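Long-range contacts in ribonucleoside-diphosphate reductase (Pseudomonas aeruginosa, PDB 5IM3), which probably catalyses the reduction of ribonucleoside diphosphates to deoxyribonucleotides for DNA synthesis, under allosteric control by nucleotides such as dATP: residues T230-A235 / F316-I321; I766-P771 / I870-S875. All coordinates share one frame; numbering follows the deposited sequence.

Contact 1 of 2, residues T230-A235 / F316-I321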
loop_
_atom_site.group_PDB
_atom_site.type_symbol
_atom_site.label_atom_id
_atom_site.label_comp_id
_atom_site.label_asym_id
_atom_site.label_seq_id
_atom_site.Cartn_x
_atom_site.Cartn_y
_atom_site.Cartn_z
ATOM N N THR A 230 19.424 -38.719 -40.632
ATOM C CA THR A 230 19.760 -39.568 -39.492
ATOM C C THR A 230 18.656 -40.579 -39.219
ATOM O O THR A 230 18.934 -41.736 -38.881
ATOM C CB THR A 230 20.008 -38.715 -38.245
ATOM O OG1 THR A 230 20.995 -37.720 -38.529
ATOM C CG2 THR A 230 20.487 -39.582 -37.085
ATOM N N LEU A 231 17.397 -40.156 -39.352
ATOM C CA LEU A 231 16.279 -41.059 -39.106
ATOM C C LEU A 231 16.262 -42.204 -40.112
ATOM O O LEU A 231 16.051 -43.365 -39.739
ATOM C CB LEU A 231 14.962 -40.284 -39.158
ATOM C CG LEU A 231 14.532 -39.545 -37.886
ATOM C CD1 LEU A 231 15.560 -38.513 -37.456
ATOM C CD2 LEU A 231 13.175 -38.892 -38.105
ATOM N N ARG A 232 16.484 -41.897 -41.391
ATOM C CA ARG A 232 16.484 -42.936 -42.415
ATOM C C ARG A 232 17.565 -43.974 -42.139
ATOM O O ARG A 232 17.309 -45.182 -42.188
ATOM C CB ARG A 232 16.669 -42.310 -43.797
ATOM C CG ARG A 232 15.497 -41.456 -44.250
ATOM C CD ARG A 232 15.636 -41.045 -45.706
ATOM N NE ARG A 232 16.766 -40.142 -45.919
ATOM C CZ ARG A 232 16.664 -38.828 -46.093
ATOM N NH1 ARG A 232 15.478 -38.233 -46.093
ATOM N NH2 ARG A 232 17.759 -38.101 -46.277
ATOM N N ALA A 233 18.782 -43.518 -41.835
ATOM C CA ALA A 233 19.858 -44.450 -41.514
ATOM C C ALA A 233 19.530 -45.253 -40.264
ATOM O O ALA A 233 19.734 -46.473 -40.226
ATOM C CB ALA A 233 21.172 -43.692 -41.333
ATOM N N GLU A 234 19.019 -44.581 -39.232
ATOM C CA GLU A 234 18.659 -45.254 -37.991
ATOM C C GLU A 234 17.591 -46.317 -38.233
ATOM O O GLU A 234 17.772 -47.492 -37.895
ATOM C CB GLU A 234 18.181 -44.211 -36.977
ATOM C CG GLU A 234 17.771 -44.755 -35.624
ATOM C CD GLU A 234 17.394 -43.651 -34.651
ATOM O OE1 GLU A 234 17.783 -42.486 -34.887
ATOM O OE2 GLU A 234 16.704 -43.944 -33.652
ATOM N N ALA A 235 16.470 -45.918 -38.836
ATOM C CA ALA A 235 15.354 -46.841 -39.018
ATOM C C ALA A 235 15.694 -47.936 -40.021
ATOM O O ALA A 235 15.520 -49.127 -39.737
ATOM C CB ALA A 235 14.110 -46.074 -39.464
ATOM N N PHE A 316 12.721 -46.994 -35.175
ATOM C CA PHE A 316 12.674 -47.712 -36.443
ATOM C C PHE A 316 11.345 -47.511 -37.164
ATOM O O PHE A 316 10.974 -48.331 -38.010
ATOM C CB PHE A 316 12.966 -49.201 -36.236
ATOM C CG PHE A 316 11.934 -49.926 -35.418
ATOM C CD1 PHE A 316 11.979 -49.901 -34.033
ATOM C CD2 PHE A 316 10.931 -50.656 -36.036
ATOM C CE1 PHE A 316 11.034 -50.576 -33.282
ATOM C CE2 PHE A 316 9.984 -51.334 -35.291
ATOM C CZ PHE A 316 10.036 -51.294 -33.912
ATOM N N GLU A 317 10.633 -46.426 -36.864
ATOM C CA GLU A 317 9.398 -46.065 -37.555
ATOM C C GLU A 317 9.608 -44.727 -38.254
ATOM O O GLU A 317 9.795 -43.699 -37.593
ATOM C CB GLU A 317 8.225 -45.994 -36.578
ATOM C CG GLU A 317 6.877 -45.769 -37.243
ATOM C CD GLU A 317 5.723 -45.831 -36.260
ATOM O OE1 GLU A 317 5.870 -45.317 -35.129
ATOM O OE2 GLU A 317 4.670 -46.401 -36.619
ATOM N N LEU A 318 9.571 -44.741 -39.588
ATOM C CA LEU A 318 9.747 -43.529 -40.374
ATOM C C LEU A 318 8.432 -42.764 -40.499
ATOM O O LEU A 318 7.351 -43.337 -40.337
ATOM C CB LEU A 318 10.294 -43.876 -41.756
ATOM C CG LEU A 318 11.789 -44.208 -41.781
ATOM C CD1 LEU A 318 12.201 -44.842 -43.098
ATOM C CD2 LEU A 318 12.613 -42.953 -41.517
ATOM N N PRO A 319 8.494 -41.463 -40.801
ATOM C CA PRO A 319 7.276 -40.637 -40.688
ATOM C C PRO A 319 6.101 -41.134 -41.517
ATOM O O PRO A 319 4.981 -41.216 -41.000
ATOM C CB PRO A 319 7.759 -39.252 -41.144
ATOM C CG PRO A 319 9.221 -39.253 -40.881
ATOM C CD PRO A 319 9.671 -40.656 -41.171
ATOM N N GLN A 320 6.312 -41.453 -42.795
ATOM C CA GLN A 320 5.194 -41.906 -43.617
ATOM C C GLN A 320 4.695 -43.275 -43.180
ATOM O O GLN A 320 3.511 -43.584 -43.350
ATOM C CB GLN A 320 5.592 -41.934 -45.093
ATOM C CG GLN A 320 5.998 -40.580 -45.649
ATOM C CD GLN A 320 4.955 -39.504 -45.389
ATOM O OE1 GLN A 320 3.806 -39.623 -45.813
ATOM N NE2 GLN A 320 5.349 -38.455 -44.673
ATOM N N ILE A 321 5.577 -44.107 -42.621
ATOM C CA ILE A 321 5.137 -45.385 -42.079
ATOM C C ILE A 321 4.384 -45.169 -40.774
ATOM O O ILE A 321 3.446 -45.911 -40.460
ATOM C CB ILE A 321 6.349 -46.324 -41.913
ATOM C CG1 ILE A 321 6.755 -46.884 -43.285
ATOM C CG2 ILE A 321 6.049 -47.454 -40.926
ATOM C CD1 ILE A 321 8.015 -47.735 -43.277
#
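Ala235 and Leu318 carry the apolar part of this contact, where one helix meets the turn that leads into another. The methyl of Ala235 points at the turn, and its CB rests 3.8 Å from Leu318 CG, the branch point of the leucine. CG, anti to the carbonyl carbon and beside the backbone N (chi1 -77°), comes to lie against that methyl, and Leu318 CD2 goes on toward the helix, coming within 4.3 Å of Leu231 CB.

Side chain against backbone is the second kind of packing. Ala235 CB also lies 3.7 Å from Phe316 CA, and the two backbones come so close here that Ala235 CA and Phe316 CA are 3.8 Å apart. Leu318 CD2 reaches the helix backbone 4.0 Å from Arg232 CA, and it lies 3.9 Å from Leu231 O, the carbonyl that accepts the helical bond of Ala235 N.

Polar groups are satisfied elsewhere. The guanidinium of Arg232 leads away to a salt bridge with Asp229, and the carboxylate of Glu317 pairs with Arg325. Glu234 OE2 accepts a hydrogen bond from Arg315 N, the residue just before the turn, so helix and turn are also tied beside the apolar patch.

The ring of Phe316 turns from the contact to stack on Phe238, further along helix 219-239. Leu318 is the N-cap residue of helix 319-330. The buried contact thus sets the start of that helix against the side of helix 219-239, with helix 250-267 touching Leu318 through Tyr254 and helix 297-307 touching Leu231 through Tyr304.

Contact 2 of 2, residues I766-P771 / I870-S875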
loop_
_atom_site.group_PDB
_atom_site.type_symbol
_atom_site.label_atom_id
_atom_site.label_comp_id
_atom_site.label_asym_id
_atom_site.label_seq_id
_atom_site.Cartn_x
_atom_site.Cartn_y
_atom_site.Cartn_z
ATOM N N ILE A 766 -21.115 -34.395 -32.865
ATOM C CA ILE A 766 -20.189 -34.383 -33.993
ATOM C C ILE A 766 -18.972 -33.509 -33.714
ATOM O O ILE A 766 -17.833 -33.912 -33.968
ATOM C CB ILE A 766 -20.887 -33.925 -35.291
ATOM C CG1 ILE A 766 -22.262 -34.579 -35.470
ATOM C CG2 ILE A 766 -19.999 -34.249 -36.482
ATOM C CD1 ILE A 766 -22.208 -36.027 -35.825
ATOM N N MET A 767 -19.195 -32.294 -33.216
ATOM C CA MET A 767 -18.184 -31.247 -33.243
ATOM C C MET A 767 -17.821 -30.777 -31.841
ATOM O O MET A 767 -18.683 -30.664 -30.964
ATOM C CB MET A 767 -18.674 -30.061 -34.061
ATOM C CG MET A 767 -19.114 -30.439 -35.458
ATOM S SD MET A 767 -20.118 -29.154 -36.196
ATOM C CE MET A 767 -18.870 -27.901 -36.472
ATOM N N ALA A 768 -16.534 -30.495 -31.655
ATOM C CA ALA A 768 -16.023 -29.890 -30.433
ATOM C C ALA A 768 -14.631 -29.359 -30.738
ATOM O O ALA A 768 -13.827 -30.061 -31.357
ATOM C CB ALA A 768 -15.979 -30.901 -29.284
ATOM N N ILE A 769 -14.354 -28.128 -30.320
ATOM C CA ILE A 769 -13.064 -27.491 -30.562
ATOM C C ILE A 769 -12.255 -27.618 -29.277
ATOM O O ILE A 769 -12.485 -26.897 -28.303
ATOM C CB ILE A 769 -13.215 -26.032 -31.001
ATOM C CG1 ILE A 769 -14.021 -25.946 -32.299
ATOM C CG2 ILE A 769 -11.842 -25.391 -31.198
ATOM C CD1 ILE A 769 -14.318 -24.518 -32.746
ATOM N N ALA A 770 -11.301 -28.532 -29.283
ATOM C CA ALA A 770 -10.427 -28.812 -28.162
ATOM C C ALA A 770 -9.058 -28.191 -28.385
ATOM O O ALA A 770 -8.709 -27.824 -29.512
ATOM C CB ALA A 770 -10.280 -30.324 -27.975
ATOM N N PRO A 771 -8.253 -28.049 -27.334
ATOM C CA PRO A 771 -6.865 -27.620 -27.537
ATOM C C PRO A 771 -6.134 -28.604 -28.438
ATOM O O PRO A 771 -6.482 -29.784 -28.516
ATOM C CB PRO A 771 -6.283 -27.604 -26.118
ATOM C CG PRO A 771 -7.477 -27.450 -25.224
ATOM C CD PRO A 771 -8.572 -28.207 -25.906
ATOM N N ILE A 870 -21.891 -25.586 -33.526
ATOM C CA ILE A 870 -21.272 -26.695 -32.817
ATOM C C ILE A 870 -22.298 -27.291 -31.862
ATOM O O ILE A 870 -22.981 -26.559 -31.133
ATOM C CB ILE A 870 -20.012 -26.221 -32.071
ATOM C CG1 ILE A 870 -18.993 -25.666 -33.074
ATOM C CG2 ILE A 870 -19.401 -27.351 -31.251
ATOM C CD1 ILE A 870 -17.812 -24.958 -32.444
ATOM N N ASP A 871 -22.423 -28.621 -31.873
ATOM C CA ASP A 871 -23.371 -29.271 -30.970
ATOM C C ASP A 871 -22.809 -29.430 -29.562
ATOM O O ASP A 871 -23.581 -29.443 -28.600
ATOM C CB ASP A 871 -23.816 -30.632 -31.523
ATOM C CG ASP A 871 -22.678 -31.432 -32.130
ATOM O OD1 ASP A 871 -21.506 -31.034 -31.980
ATOM O OD2 ASP A 871 -22.963 -32.466 -32.765
ATOM N N GLN A 872 -21.495 -29.534 -29.410
ATOM C CA GLN A 872 -20.854 -29.546 -28.100
ATOM C C GLN A 872 -20.370 -28.129 -27.781
ATOM O O GLN A 872 -21.177 -27.203 -27.900
ATOM C CB GLN A 872 -19.769 -30.621 -28.070
ATOM C CG GLN A 872 -20.251 -32.008 -28.453
ATOM C CD GLN A 872 -19.347 -33.101 -27.915
ATOM O OE1 GLN A 872 -19.109 -33.190 -26.709
ATOM N NE2 GLN A 872 -18.834 -33.933 -28.809
ATOM N N ALA A 873 -19.120 -27.911 -27.388
ATOM C CA ALA A 873 -18.647 -26.586 -26.993
ATOM C C ALA A 873 -17.269 -26.363 -27.613
ATOM O O ALA A 873 -16.882 -27.022 -28.585
ATOM C CB ALA A 873 -18.653 -26.459 -25.462
ATOM N N GLN A 874 -16.514 -25.413 -27.060
ATOM C CA GLN A 874 -15.174 -25.113 -27.545
ATOM C C GLN A 874 -14.329 -24.571 -26.403
ATOM O O GLN A 874 -14.802 -23.758 -25.603
ATOM C CB GLN A 874 -15.214 -24.103 -28.702
ATOM C CG GLN A 874 -15.966 -22.823 -28.395
ATOM C CD GLN A 874 -16.286 -22.017 -29.641
ATOM O OE1 GLN A 874 -15.392 -21.634 -30.400
ATOM N NE2 GLN A 874 -17.571 -21.761 -29.862
ATOM N N SER A 875 -13.080 -25.030 -26.332
ATOM C CA SER A 875 -12.149 -24.548 -25.318
ATOM C C SER A 875 -11.739 -23.116 -25.639
ATOM O O SER A 875 -11.098 -22.862 -26.664
ATOM C CB SER A 875 -10.925 -25.454 -25.252
ATOM O OG SER A 875 -11.300 -26.774 -24.931
#
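A short parallel pairing in the barrel domain brings Ile766 and Met767 to Asp871, and Ile769 to Gln874, the one pair bridged as in a beta sheet. Asp871 grips two successive backbone N-H groups with its two oxygens: OD2 takes Ile766 N at 2.7 Å, on the syn side but 24° out of the carboxylate plane, and OD1 takes Met767 N at 2.9 Å through its syn lone pair. Its chi1 of 42° puts CG between the backbone N and the carbonyl carbon, on the side of these N-H groups. The bridge has two bonds: Ile769 N to Ala873 O, 3.3 Å and in the carbonyl plane, and Ser875 N to Ile769 O, shorter at 2.8 Å and almost collinear with the carbonyl.

Ile769 and Ile870 cross at about a right angle, their CD1 methyls meeting at 3.5 Å. Ile769 and Gln874 instead lie side by side, CB to CB 3.6 Å, while Gln874 OE1 is held by Arg866. Ser875 OG bonds to Cys587 O and lies 3.2 Å from Pro771 CD.

Segment 766-771 bonds to barrel strand 659-663, and Ala873 to Glu589 near Cys587, consistent with extended barrel segments flanking the finger loop of the ribonucleotide reductase barrel.

Contact 1 and contact 2 lie in different parts of the chain and follow one another in sequence, the first closing before the second opens. Their centres are 35 Å apart and their nearest atoms about 20 Å, so neither touches the other. Contact 1 joins a helix of the second ATP cone region to the all-alpha domain and is apolar, whereas contact 2 is internal to the barrel domain and combines hydrogen bonds with apolar packing. Both are buried within a single subunit and lie away from the dATP pockets. Contact 2 nevertheless abuts the loop with Cys587 and Glu589, probably the one that carries the thiyl-radical cysteine in relatives.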